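Local atomic coordinates of protein SSD1 (Saccharomyces cerevisiae S288C, PDB entry 7AM1), a protein that binds mRNA and represses translation as a non-enzymatic member of the RNase II family, a pseudonuclease that recognises RNA at an alternative site. Residues 214-219 with 696-701; 631-636 with 702-707; 366-371 with 472-477; 376-381 with 547-552; 722-727 with 830-835. All blocks are in the same frame, centred on the assembly; numbering follows the deposited sequence.

Contact 1. Residues 214-219 with 696-701; sequences DRIPGQ and SEYCNF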
# COMPACT_ATOMS: atom_id res chain seq x y z
N ASP A 214 10.49 10.41 19.30
CA ASP A 214 9.04 10.52 19.22
C ASP A 214 8.44 9.17 18.85
O ASP A 214 9.06 8.37 18.14
CB ASP A 214 8.62 11.59 18.21
CG ASP A 214 7.25 12.18 18.52
OD1 ASP A 214 6.65 11.82 19.55
OD2 ASP A 214 6.78 13.02 17.72
N ARG A 215 7.24 8.92 19.37
CA ARG A 215 6.49 7.71 19.08
C ARG A 215 5.01 8.06 19.16
O ARG A 215 4.57 8.69 20.12
CB ARG A 215 6.82 6.60 20.08
CG ARG A 215 5.93 5.37 19.99
CD ARG A 215 6.36 4.31 21.01
NE ARG A 215 7.76 3.90 20.85
CZ ARG A 215 8.47 3.28 21.79
NH1 ARG A 215 7.93 2.99 22.97
NH2 ARG A 215 9.73 2.95 21.55
N ILE A 216 4.24 7.68 18.14
CA ILE A 216 2.80 7.88 18.20
C ILE A 216 2.31 7.05 19.39
O ILE A 216 2.54 5.83 19.42
CB ILE A 216 2.11 7.45 16.90
CG1 ILE A 216 2.70 8.20 15.70
CG2 ILE A 216 0.61 7.69 17.00
CD1 ILE A 216 2.40 9.68 15.66
N PRO A 217 1.65 7.65 20.38
CA PRO A 217 1.26 6.87 21.56
C PRO A 217 0.00 6.05 21.31
O PRO A 217 -0.74 6.27 20.36
CB PRO A 217 1.02 7.95 22.62
CG PRO A 217 0.56 9.13 21.84
CD PRO A 217 1.27 9.07 20.50
N GLY A 218 -0.22 5.08 22.20
CA GLY A 218 -1.42 4.28 22.14
C GLY A 218 -1.54 3.37 20.93
O GLY A 218 -2.66 3.05 20.52
N GLN A 219 -0.42 2.92 20.37
CA GLN A 219 -0.48 2.00 19.24
C GLN A 219 -1.02 0.65 19.71
O GLN A 219 -0.77 0.22 20.84
CB GLN A 219 0.90 1.83 18.62
CG GLN A 219 1.44 3.08 17.93
CD GLN A 219 2.80 2.86 17.31
OE1 GLN A 219 3.03 1.90 16.57
NE2 GLN A 219 3.73 3.77 17.60
N SER A 696 0.51 16.92 11.35
CA SER A 696 0.89 16.30 10.09
C SER A 696 1.44 14.89 10.32
O SER A 696 1.11 13.97 9.56
CB SER A 696 1.93 17.15 9.36
OG SER A 696 3.16 17.18 10.07
N GLU A 697 2.27 14.70 11.34
CA GLU A 697 2.83 13.37 11.56
C GLU A 697 1.77 12.38 12.02
O GLU A 697 1.86 11.19 11.68
CB GLU A 697 3.99 13.43 12.56
CG GLU A 697 5.22 14.12 12.00
CD GLU A 697 5.76 13.44 10.75
OE1 GLU A 697 5.27 12.35 10.37
OE2 GLU A 697 6.69 14.00 10.13
N TYR A 698 0.79 12.82 12.80
CA TYR A 698 -0.33 11.94 13.14
C TYR A 698 -1.13 11.57 11.89
O TYR A 698 -1.54 10.41 11.73
CB TYR A 698 -1.23 12.61 14.18
CG TYR A 698 -2.32 11.70 14.70
CD1 TYR A 698 -2.02 10.69 15.61
CD2 TYR A 698 -3.63 11.84 14.29
CE1 TYR A 698 -3.00 9.85 16.08
CE2 TYR A 698 -4.63 11.00 14.76
CZ TYR A 698 -4.30 10.01 15.66
OH TYR A 698 -5.28 9.17 16.14
N CYS A 699 -1.38 12.55 11.01
CA CYS A 699 -2.05 12.24 9.75
C CYS A 699 -1.27 11.20 8.96
O CYS A 699 -1.86 10.28 8.37
CB CYS A 699 -2.23 13.50 8.90
SG CYS A 699 -3.49 14.67 9.48
N ASN A 700 0.05 11.33 8.92
CA ASN A 700 0.88 10.33 8.24
C ASN A 700 0.65 8.95 8.86
O ASN A 700 0.49 7.96 8.15
CB ASN A 700 2.35 10.71 8.35
CG ASN A 700 2.74 11.84 7.43
OD1 ASN A 700 2.14 12.03 6.37
ND2 ASN A 700 3.74 12.61 7.84
N PHE A 701 0.67 8.88 10.18
CA PHE A 701 0.52 7.59 10.85
C PHE A 701 -0.81 6.94 10.50
O PHE A 701 -0.86 5.78 10.07
CB PHE A 701 0.65 7.78 12.36
CG PHE A 701 0.37 6.55 13.16
CD1 PHE A 701 1.31 5.54 13.25
CD2 PHE A 701 -0.83 6.41 13.84
CE1 PHE A 701 1.05 4.40 13.98
CE2 PHE A 701 -1.08 5.27 14.59
CZ PHE A 701 -0.14 4.27 14.66

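Contact 2. Residues 631-636 with 702-707; sequences MPRARY and KKDCAY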
# COMPACT_ATOMS: atom_id res chain seq x y z
N MET A 631 10.71 2.80 -2.83
CA MET A 631 10.23 4.07 -2.34
C MET A 631 9.28 3.92 -1.16
O MET A 631 8.41 3.04 -1.17
CB MET A 631 9.51 4.84 -3.45
CG MET A 631 10.45 5.58 -4.35
SD MET A 631 9.56 6.57 -5.55
CE MET A 631 8.91 5.28 -6.61
N PRO A 632 9.41 4.77 -0.15
CA PRO A 632 8.38 4.85 0.88
C PRO A 632 7.21 5.69 0.38
O PRO A 632 7.31 6.41 -0.62
CB PRO A 632 9.10 5.53 2.04
CG PRO A 632 10.03 6.49 1.34
CD PRO A 632 10.47 5.77 0.07
N ARG A 633 6.10 5.60 1.10
CA ARG A 633 4.95 6.42 0.80
C ARG A 633 5.25 7.90 1.02
O ARG A 633 6.22 8.28 1.68
CB ARG A 633 3.76 6.02 1.66
CG ARG A 633 3.28 4.62 1.40
CD ARG A 633 1.91 4.47 1.98
NE ARG A 633 0.87 4.76 1.01
CZ ARG A 633 -0.31 5.29 1.30
NH1 ARG A 633 -0.61 5.63 2.55
NH2 ARG A 633 -1.19 5.48 0.33
N ALA A 634 4.40 8.74 0.43
CA ALA A 634 4.49 10.18 0.61
C ALA A 634 4.22 10.56 2.07
O ALA A 634 3.70 9.76 2.86
CB ALA A 634 3.49 10.89 -0.32
N ARG A 635 4.58 11.80 2.42
CA ARG A 635 4.42 12.27 3.79
C ARG A 635 3.86 13.69 3.81
O ARG A 635 4.36 14.56 3.10
CB ARG A 635 5.76 12.29 4.54
CG ARG A 635 6.54 10.99 4.48
CD ARG A 635 7.78 11.07 5.36
NE ARG A 635 7.47 10.59 6.70
CZ ARG A 635 7.11 11.36 7.73
NH1 ARG A 635 7.01 12.67 7.59
NH2 ARG A 635 6.85 10.80 8.90
N TYR A 636 2.84 13.92 4.64
CA TYR A 636 2.51 15.28 5.00
C TYR A 636 3.65 15.89 5.81
O TYR A 636 4.35 15.20 6.55
CB TYR A 636 1.22 15.34 5.82
CG TYR A 636 -0.00 14.77 5.15
CD1 TYR A 636 -0.53 15.35 4.00
CD2 TYR A 636 -0.65 13.67 5.68
CE1 TYR A 636 -1.66 14.83 3.39
CE2 TYR A 636 -1.77 13.15 5.09
CZ TYR A 636 -2.27 13.72 3.94
OH TYR A 636 -3.39 13.19 3.36
N LYS A 702 -1.91 7.68 10.66
CA LYS A 702 -3.23 7.10 10.42
C LYS A 702 -3.45 6.81 8.94
O LYS A 702 -4.15 5.85 8.60
CB LYS A 702 -4.31 8.01 10.98
CG LYS A 702 -4.13 8.29 12.48
CD LYS A 702 -4.63 7.17 13.41
CE LYS A 702 -6.04 6.70 13.11
NZ LYS A 702 -6.73 6.16 14.32
N LYS A 703 -2.90 7.64 8.04
CA LYS A 703 -3.09 7.39 6.61
C LYS A 703 -2.33 6.15 6.16
O LYS A 703 -2.86 5.33 5.41
CB LYS A 703 -2.63 8.61 5.81
CG LYS A 703 -2.82 8.47 4.31
CD LYS A 703 -2.99 9.84 3.65
CE LYS A 703 -3.32 9.70 2.19
NZ LYS A 703 -4.64 9.05 2.01
N ASP A 704 -1.10 5.97 6.64
CA ASP A 704 -0.38 4.76 6.28
C ASP A 704 -1.05 3.53 6.88
O ASP A 704 -1.04 2.46 6.27
CB ASP A 704 1.08 4.88 6.71
CG ASP A 704 1.84 5.86 5.84
OD1 ASP A 704 1.38 6.15 4.72
OD2 ASP A 704 2.90 6.36 6.28
N CYS A 705 -1.67 3.68 8.06
CA CYS A 705 -2.47 2.61 8.63
C CYS A 705 -3.68 2.29 7.76
O CYS A 705 -4.04 1.11 7.60
CB CYS A 705 -2.91 2.98 10.05
SG CYS A 705 -1.59 2.86 11.31
N ALA A 706 -4.34 3.32 7.22
CA ALA A 706 -5.49 3.08 6.34
C ALA A 706 -5.07 2.35 5.08
O ALA A 706 -5.81 1.51 4.56
CB ALA A 706 -6.19 4.39 5.99
N TYR A 707 -3.89 2.68 4.55
CA TYR A 707 -3.33 1.96 3.41
C TYR A 707 -3.07 0.50 3.76
O TYR A 707 -3.46 -0.41 3.03
CB TYR A 707 -2.04 2.66 2.97
CG TYR A 707 -1.16 1.89 2.02
CD1 TYR A 707 -1.47 1.82 0.67
CD2 TYR A 707 -0.01 1.26 2.46
CE1 TYR A 707 -0.66 1.12 -0.21
CE2 TYR A 707 0.81 0.56 1.59
CZ TYR A 707 0.48 0.50 0.26
OH TYR A 707 1.29 -0.19 -0.62
O HOH W 1 1.33 8.38 3.35
O HOH W 2 4.02 8.64 5.44

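Contact 3. Residues 366-371 with 472-477; sequences IFAISE and ISPSNI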
# COMPACT_ATOMS: atom_id res chain seq x y z
N ILE A 366 -22.61 21.43 -14.22
CA ILE A 366 -21.72 20.80 -13.25
C ILE A 366 -22.18 19.36 -13.04
O ILE A 366 -23.36 19.10 -12.77
CB ILE A 366 -21.72 21.57 -11.92
CG1 ILE A 366 -21.05 22.93 -12.10
CG2 ILE A 366 -20.97 20.79 -10.84
CD1 ILE A 366 -21.34 23.90 -10.99
N PHE A 367 -21.25 18.42 -13.18
CA PHE A 367 -21.55 17.04 -12.85
C PHE A 367 -20.72 16.64 -11.63
O PHE A 367 -19.51 16.84 -11.60
CB PHE A 367 -21.32 16.09 -14.03
CG PHE A 367 -19.96 16.20 -14.67
CD1 PHE A 367 -19.70 17.18 -15.61
CD2 PHE A 367 -18.96 15.29 -14.36
CE1 PHE A 367 -18.46 17.28 -16.21
CE2 PHE A 367 -17.71 15.39 -14.96
CZ PHE A 367 -17.47 16.38 -15.89
N ALA A 368 -21.41 16.11 -10.63
CA ALA A 368 -20.74 15.58 -9.45
C ALA A 368 -20.24 14.18 -9.76
O ALA A 368 -20.91 13.42 -10.47
CB ALA A 368 -21.69 15.56 -8.26
N ILE A 369 -19.05 13.85 -9.27
CA ILE A 369 -18.46 12.53 -9.44
C ILE A 369 -18.70 11.72 -8.17
O ILE A 369 -18.36 12.16 -7.07
CB ILE A 369 -16.96 12.61 -9.76
CG1 ILE A 369 -16.73 13.52 -10.98
CG2 ILE A 369 -16.38 11.22 -9.99
CD1 ILE A 369 -17.22 12.93 -12.29
N SER A 370 -19.29 10.54 -8.33
CA SER A 370 -19.50 9.62 -7.23
C SER A 370 -18.60 8.40 -7.40
O SER A 370 -18.30 7.97 -8.52
CB SER A 370 -20.97 9.18 -7.15
OG SER A 370 -21.33 8.39 -8.27
N GLU A 371 -18.17 7.86 -6.27
CA GLU A 371 -17.35 6.66 -6.24
C GLU A 371 -18.15 5.55 -5.56
O GLU A 371 -18.84 5.79 -4.57
CB GLU A 371 -16.03 6.94 -5.51
CG GLU A 371 -15.15 7.95 -6.26
CD GLU A 371 -13.98 8.49 -5.44
OE1 GLU A 371 -14.20 9.28 -4.49
OE2 GLU A 371 -12.82 8.13 -5.77
N ILE A 472 -22.33 25.51 -5.61
CA ILE A 472 -22.69 24.79 -6.82
C ILE A 472 -24.05 24.13 -6.61
O ILE A 472 -24.51 23.94 -5.49
CB ILE A 472 -21.64 23.72 -7.22
CG1 ILE A 472 -21.58 22.58 -6.19
CG2 ILE A 472 -20.27 24.37 -7.38
CD1 ILE A 472 -20.72 21.40 -6.63
N SER A 473 -24.68 23.80 -7.73
CA SER A 473 -25.90 22.99 -7.75
C SER A 473 -25.77 22.05 -8.93
O SER A 473 -26.09 22.41 -10.07
CB SER A 473 -27.15 23.86 -7.87
OG SER A 473 -28.32 23.06 -7.78
N PRO A 474 -25.28 20.82 -8.71
CA PRO A 474 -24.98 19.94 -9.85
C PRO A 474 -26.19 19.70 -10.73
O PRO A 474 -27.32 19.58 -10.26
CB PRO A 474 -24.51 18.64 -9.18
CG PRO A 474 -24.02 19.07 -7.83
CD PRO A 474 -24.90 20.21 -7.42
N SER A 475 -25.94 19.64 -12.04
CA SER A 475 -26.97 19.25 -12.99
C SER A 475 -27.02 17.74 -13.16
O SER A 475 -28.08 17.20 -13.51
CB SER A 475 -26.72 19.91 -14.34
OG SER A 475 -26.94 21.30 -14.26
N ASN A 476 -25.90 17.06 -12.92
CA ASN A 476 -25.81 15.63 -13.12
C ASN A 476 -24.85 15.04 -12.10
O ASN A 476 -24.03 15.75 -11.51
CB ASN A 476 -25.32 15.30 -14.54
CG ASN A 476 -26.28 15.78 -15.60
OD1 ASN A 476 -26.07 16.83 -16.23
ND2 ASN A 476 -27.35 15.03 -15.81
N ILE A 477 -24.98 13.74 -11.88
CA ILE A 477 -24.04 12.99 -11.05
C ILE A 477 -23.70 11.71 -11.79
O ILE A 477 -24.60 10.96 -12.19
CB ILE A 477 -24.61 12.68 -9.65
CG1 ILE A 477 -23.56 11.95 -8.82
CG2 ILE A 477 -25.89 11.88 -9.74
CD1 ILE A 477 -23.80 12.02 -7.33
O HOH W 3 -24.88 22.69 -13.02

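Contact 4. Residues 376-381 with 547-552; sequences SEFALH and VVINEI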
# COMPACT_ATOMS: atom_id res chain seq x y z
N SER A 376 -20.23 11.75 -2.86
CA SER A 376 -19.67 12.61 -3.90
C SER A 376 -19.09 13.85 -3.24
O SER A 376 -19.81 14.61 -2.60
CB SER A 376 -20.74 13.00 -4.92
OG SER A 376 -20.25 13.97 -5.82
N GLU A 377 -17.78 14.04 -3.38
CA GLU A 377 -17.13 15.20 -2.80
C GLU A 377 -16.43 16.07 -3.82
O GLU A 377 -15.83 17.08 -3.44
CB GLU A 377 -16.14 14.77 -1.70
CG GLU A 377 -15.00 13.86 -2.13
CD GLU A 377 -14.19 13.38 -0.93
OE1 GLU A 377 -13.90 14.22 -0.06
OE2 GLU A 377 -13.85 12.18 -0.85
N PHE A 378 -16.50 15.72 -5.11
CA PHE A 378 -15.81 16.45 -6.16
C PHE A 378 -16.74 16.57 -7.36
O PHE A 378 -17.43 15.61 -7.71
CB PHE A 378 -14.53 15.72 -6.56
CG PHE A 378 -13.72 16.43 -7.60
CD1 PHE A 378 -12.94 17.51 -7.25
CD2 PHE A 378 -13.71 16.00 -8.91
CE1 PHE A 378 -12.17 18.16 -8.19
CE2 PHE A 378 -12.94 16.64 -9.85
CZ PHE A 378 -12.17 17.72 -9.49
N ALA A 379 -16.77 17.76 -7.96
CA ALA A 379 -17.62 18.03 -9.11
C ALA A 379 -16.85 18.89 -10.10
O ALA A 379 -15.91 19.60 -9.74
CB ALA A 379 -18.92 18.71 -8.68
N LEU A 380 -17.28 18.83 -11.36
CA LEU A 380 -16.58 19.52 -12.43
C LEU A 380 -17.56 20.20 -13.37
O LEU A 380 -18.72 19.77 -13.50
CB LEU A 380 -15.75 18.55 -13.29
CG LEU A 380 -14.48 17.92 -12.74
CD1 LEU A 380 -14.05 16.79 -13.67
CD2 LEU A 380 -13.39 18.97 -12.59
N HIS A 381 -17.09 21.25 -14.04
CA HIS A 381 -17.77 21.75 -15.22
C HIS A 381 -16.72 22.14 -16.24
O HIS A 381 -15.57 22.43 -15.90
CB HIS A 381 -18.70 22.94 -14.91
CG HIS A 381 -18.00 24.25 -14.70
ND1 HIS A 381 -17.75 24.77 -13.45
CD2 HIS A 381 -17.56 25.18 -15.59
CE1 HIS A 381 -17.16 25.95 -13.57
NE2 HIS A 381 -17.03 26.22 -14.85
N VAL A 547 -8.51 7.69 -13.98
CA VAL A 547 -7.27 8.38 -14.32
C VAL A 547 -7.57 9.81 -14.76
O VAL A 547 -6.85 10.75 -14.41
CB VAL A 547 -6.51 7.60 -15.40
CG1 VAL A 547 -5.33 8.41 -15.93
CG2 VAL A 547 -6.02 6.27 -14.85
N VAL A 548 -8.64 9.99 -15.54
CA VAL A 548 -9.04 11.33 -15.98
C VAL A 548 -9.30 12.22 -14.78
O VAL A 548 -8.73 13.32 -14.66
CB VAL A 548 -10.29 11.25 -16.89
CG1 VAL A 548 -10.91 12.62 -17.06
CG2 VAL A 548 -9.92 10.67 -18.24
N ILE A 549 -10.17 11.78 -13.87
CA ILE A 549 -10.48 12.58 -12.70
C ILE A 549 -9.26 12.71 -11.79
O ILE A 549 -9.06 13.75 -11.16
CB ILE A 549 -11.68 11.97 -11.94
CG1 ILE A 549 -12.92 11.91 -12.85
CG2 ILE A 549 -11.95 12.74 -10.65
CD1 ILE A 549 -13.39 13.25 -13.43
N ASN A 550 -8.43 11.66 -11.71
CA ASN A 550 -7.27 11.70 -10.83
C ASN A 550 -6.24 12.71 -11.31
O ASN A 550 -5.61 13.41 -10.50
CB ASN A 550 -6.63 10.30 -10.72
CG ASN A 550 -5.67 10.17 -9.53
OD1 ASN A 550 -5.92 10.71 -8.44
ND2 ASN A 550 -4.57 9.44 -9.72
N GLU A 551 -6.03 12.82 -12.63
CA GLU A 551 -5.05 13.79 -13.10
C GLU A 551 -5.57 15.21 -12.96
O GLU A 551 -4.78 16.15 -12.77
CB GLU A 551 -4.66 13.50 -14.55
CG GLU A 551 -3.70 12.32 -14.70
CD GLU A 551 -2.34 12.58 -14.07
OE1 GLU A 551 -1.87 13.74 -14.10
OE2 GLU A 551 -1.74 11.62 -13.53
N ILE A 552 -6.88 15.41 -13.03
CA ILE A 552 -7.44 16.72 -12.75
C ILE A 552 -7.26 17.07 -11.27
O ILE A 552 -6.88 18.19 -10.93
CB ILE A 552 -8.92 16.79 -13.18
CG1 ILE A 552 -9.01 16.83 -14.71
CG2 ILE A 552 -9.61 18.01 -12.57
CD1 ILE A 552 -10.41 16.59 -15.25

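Contact 5. Residues 722-727 with 830-835; sequences INDMGN and PLISDP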
# COMPACT_ATOMS: atom_id res chain seq x y z
N ILE A 722 -8.79 -17.24 -4.25
CA ILE A 722 -7.87 -18.19 -4.84
C ILE A 722 -8.22 -19.61 -4.40
O ILE A 722 -8.14 -20.56 -5.20
CB ILE A 722 -6.42 -17.82 -4.47
CG1 ILE A 722 -5.97 -16.61 -5.29
CG2 ILE A 722 -5.50 -19.01 -4.70
CD1 ILE A 722 -4.70 -15.95 -4.77
N ASN A 723 -8.58 -19.79 -3.14
CA ASN A 723 -8.88 -21.13 -2.65
C ASN A 723 -10.25 -21.62 -3.10
O ASN A 723 -10.46 -22.82 -3.26
CB ASN A 723 -8.80 -21.17 -1.12
CG ASN A 723 -7.37 -21.17 -0.62
OD1 ASN A 723 -6.43 -21.42 -1.38
ND2 ASN A 723 -7.19 -20.92 0.67
N ASP A 724 -11.19 -20.70 -3.30
CA ASP A 724 -12.50 -21.08 -3.82
C ASP A 724 -12.40 -21.45 -5.29
O ASP A 724 -13.07 -22.39 -5.74
CB ASP A 724 -13.48 -19.93 -3.60
CG ASP A 724 -14.87 -20.22 -4.15
OD1 ASP A 724 -15.01 -20.36 -5.39
OD2 ASP A 724 -15.82 -20.28 -3.35
N MET A 725 -11.56 -20.75 -6.05
CA MET A 725 -11.33 -21.11 -7.44
C MET A 725 -10.71 -22.49 -7.57
O MET A 725 -10.94 -23.19 -8.56
CB MET A 725 -10.44 -20.06 -8.11
CG MET A 725 -11.13 -18.72 -8.32
SD MET A 725 -9.98 -17.41 -8.81
CE MET A 725 -9.46 -17.93 -10.44
N GLY A 726 -9.90 -22.90 -6.59
CA GLY A 726 -9.35 -24.24 -6.58
C GLY A 726 -9.95 -25.12 -5.50
O GLY A 726 -9.25 -25.94 -4.90
N ASN A 727 -11.26 -24.97 -5.26
CA ASN A 727 -11.90 -25.66 -4.15
C ASN A 727 -11.74 -27.18 -4.23
O ASN A 727 -11.64 -27.85 -3.19
CB ASN A 727 -13.38 -25.28 -4.07
CG ASN A 727 -14.11 -25.50 -5.38
OD1 ASN A 727 -13.77 -26.39 -6.16
ND2 ASN A 727 -15.13 -24.68 -5.63
N PRO A 830 -17.21 -20.49 -15.08
CA PRO A 830 -16.47 -20.05 -13.88
C PRO A 830 -15.85 -21.18 -13.07
O PRO A 830 -16.42 -22.27 -12.94
CB PRO A 830 -17.54 -19.32 -13.06
CG PRO A 830 -18.83 -19.94 -13.48
CD PRO A 830 -18.67 -20.32 -14.92
N LEU A 831 -14.67 -20.89 -12.52
CA LEU A 831 -14.06 -21.74 -11.50
C LEU A 831 -14.59 -21.41 -10.12
O LEU A 831 -14.59 -22.28 -9.23
CB LEU A 831 -12.54 -21.56 -11.50
CG LEU A 831 -11.71 -22.17 -12.62
CD1 LEU A 831 -10.36 -21.45 -12.70
CD2 LEU A 831 -11.50 -23.66 -12.40
N ILE A 832 -15.06 -20.18 -9.92
CA ILE A 832 -15.47 -19.69 -8.61
C ILE A 832 -16.85 -20.21 -8.26
O ILE A 832 -17.74 -20.28 -9.12
CB ILE A 832 -15.43 -18.15 -8.60
CG1 ILE A 832 -15.66 -17.61 -7.19
CG2 ILE A 832 -16.48 -17.59 -9.56
CD1 ILE A 832 -15.64 -16.09 -7.13
N SER A 833 -17.04 -20.54 -6.99
CA SER A 833 -18.33 -21.03 -6.53
C SER A 833 -19.39 -19.93 -6.67
O SER A 833 -19.09 -18.74 -6.75
CB SER A 833 -18.26 -21.48 -5.07
OG SER A 833 -18.23 -20.37 -4.19
N ASP A 834 -20.65 -20.36 -6.68
CA ASP A 834 -21.77 -19.44 -6.86
C ASP A 834 -21.96 -18.57 -5.63
O ASP A 834 -22.26 -17.37 -5.77
CB ASP A 834 -23.05 -20.22 -7.17
CG ASP A 834 -23.10 -20.74 -8.60
OD1 ASP A 834 -22.76 -19.97 -9.52
OD2 ASP A 834 -23.48 -21.91 -8.80
N PRO A 835 -21.80 -19.10 -4.42
CA PRO A 835 -21.89 -18.23 -3.23
C PRO A 835 -20.87 -17.10 -3.24
O PRO A 835 -21.23 -15.94 -2.97
CB PRO A 835 -21.66 -19.20 -2.06
CG PRO A 835 -22.11 -20.52 -2.59
CD PRO A 835 -21.74 -20.53 -4.05

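Contact 1. Residues 214-219 with 696-701
The first torsions of I216 and F701 set the carbons that meet. In I216, CG2 is anti to the backbone N and CG1 is anti to the carbonyl carbon (chi1 -56°). In F701, CG is anti to the backbone N (chi1 174°). The two side chains lie alongside, running opposite ways. I216 CG2 sits over one face of the F701 ring, 3.9 Å from the ring centroid and offset toward the rim, a CH-pi contact. I216 CG1 covers the root of the ring, 3.8 Å from F701 CG. The same methyl, I216 CG2, also reaches the edge of the Y698 ring, 4.2 Å from Y698 CD1. The hydroxyl of Y698 is bonded elsewhere, to the carbonyl of K415. Q219 approaches F701 obliquely, with Q219 CG 3.8 Å from F701 CZ. Its amide is tied back to its own loop. Q219 NE2 donates to I216 O at 3.0 Å, in the carbonyl plane and on a lone pair. This bond joins both residues that touch F701. The contact is apolar packing near the surface. It docks on helix 689-725 the loop that joins an N-terminal five-stranded sheet to the antiparallel sheet of the OB-type cold-shock domain 2.

Contact 2. Residues 631-636 with 702-707
R633 lays its guanidinium flat on the ring of Y707 and turns one N-H to D704. The guanidinium and ring planes are 10° apart, with centres 4.1 Å apart. This is a flat stack, with an off-centre cation-pi contact from R633 CZ. R633 NE lies over the ring face toward its rim, and Y707 CB lies 3.3 Å from R633 NH1. R633 CD adds a CH-pi contact over the same ring. R633 NH1 donates to D704 OD1 at 3.0 Å, on the anti lone pair, as a salt bridge. The acceptor is tilted 17° from the guanidinium plane. R633 NH2 is satisfied outside the contact by the carbonyl of S527 and the carboxylate of E531. The segment 631-636 leads into strand 635-638 of the RNB domain, which pairs antiparallel with strand 573-576, and here lies against helix 689-725. Two waters bridge the backbone to the helix. One lies 2.8 Å from A634 O and 2.6 Å from D704 OD1. The other joins A634 O to D704 OD2, at 2.7 Å from the latter. Both carboxylate oxygens of D704 therefore have partners. Y636 and K703 cross at about a right angle, with Y636 OH 3.4 Å from K703 CD. Their polar ends are bonded elsewhere: Y636 OH pairs with H659, and K703 NZ forms salt bridges with D530 and E531.

Contact 3. Residues 366-371 with 472-477
F367 and N476 pair across two parallel strands, and the F367 ring is turned away from its partner. The edge of that ring meets I369 CD1 of its own strand, in the ring plane. The faces of the ring take no part in the pairing with 472-477. Chi1 of 52° puts F367 CG between the backbone N and the carbonyl carbon, and the ring leads away. F367 CB lies 4.1 Å from N476 CB. The backbone carries the polar part. I366 O accepts two N-H groups, from S475 N at 2.7 Å and from N476 N at 3.3 Å, both in its carbonyl plane. A368 N donates to N476 O at 2.8 Å. F367 CA adds a CA-H...O contact to the same oxygen. On the sheet face that holds A368 and I477, A368 CB packs against I477 CG1, and S370 CB lies 4.0 Å from I477 CD1. I366 reaches the end of strand 462-472. The I366 and I472 side chains cross at about a right angle, with I366 CD1 3.8 Å from I472 CB. A water links I366 N, S473 O and S475 OG. This is parallel strand pairing at the edge of the mixed sheet of the RNB domain, where strand 476-479 is outermost beside strand 367-370.

Contact 4. Residues 376-381 with 547-552
L380 and I549 make the closest approach of this contact, with L380 CD1 3.6 Å from I549 CD1. L380 also meets I552 tip to tip, its CD2 3.9 Å from I552 CG2. F378 packs less closely. Its ring edge faces I552 CG2, with F378 CZ 4.0 Å away, and I549 CG2 comes in obliquely at 4.1 Å from F378 CD2. F378 CB points toward the helix, and CG is anti to the backbone N (chi1 -177°). Strand 378-381 and helix 547-552 run at 91° to each other, and their axes come no closer than 11.0 Å, so side chains alone span the gap. The looser side is not a solvent side: all four residues are buried. C394 of strand 389-397 touches F378, L380 and I552, and V499 of helix 495-510 touches I552. With methyl groups and an aromatic ring as the only touching groups, the helix is held on the RNB sheet by apolar packing, without directional bonds.

Contact 5. Residues 722-727 with 830-835
D724 reaches from the last turn of helix 689-725 to S833. Its CB points toward the other segment, and CG is anti to the backbone N (chi1 178°). CG, the carboxylate carbon, lies 3.4 Å from S833 OG. At the tip the two oxygens part their work. D724 OD1 accepts the backbone N-H of S833 at 2.6 Å, with an almost straight N-H...O angle of 176°. D724 OD2 accepts from S833 OG, also at 2.6 Å. Each oxygen uses its syn lone pair, so one residue grips the carboxylate twice and fixes its rotation. D724 OD1 also lies 3.3 Å from I832 CA, with I832 CG1 just beyond. Beside this polar pair is an apolar one. M725 CB packs against L831 CB at 4.3 Å, and M725 CG meets I832 CB at the same distance. L831 CB also lies 3.7 Å from M725 O. L831 is covered further by helix 814-827, and M725 by L732. S833 OG makes a further, weak bond to the backbone N of L836. S833 is thus the N-cap of helix 834-842, held by an aspartate from the C-terminal end of another helix.

How the contacts relate
Contact 4 is the fully buried one, and contact 1 lies at the surface. Contacts 2, 3 and 5 are partly buried. Contacts 1, 2 and 5 share helix 689-725: contacts 1 and 2 touch through E697 with R635 and N700 with Y636, while contact 5 sits on the opposite side of the chain's centre from contact 1. Contacts 3 and 4 share one sheet. Strands 367-370 and 378-384 are neighbours in it, and one contact extends the sheet while the other packs a helix on it. The chemistry does not simply track burial: contacts 1 and 4 are both apolar, at the surface and in the core. Contact 3 rests on backbone bonds, and contacts 2 and 5 use charged side chains.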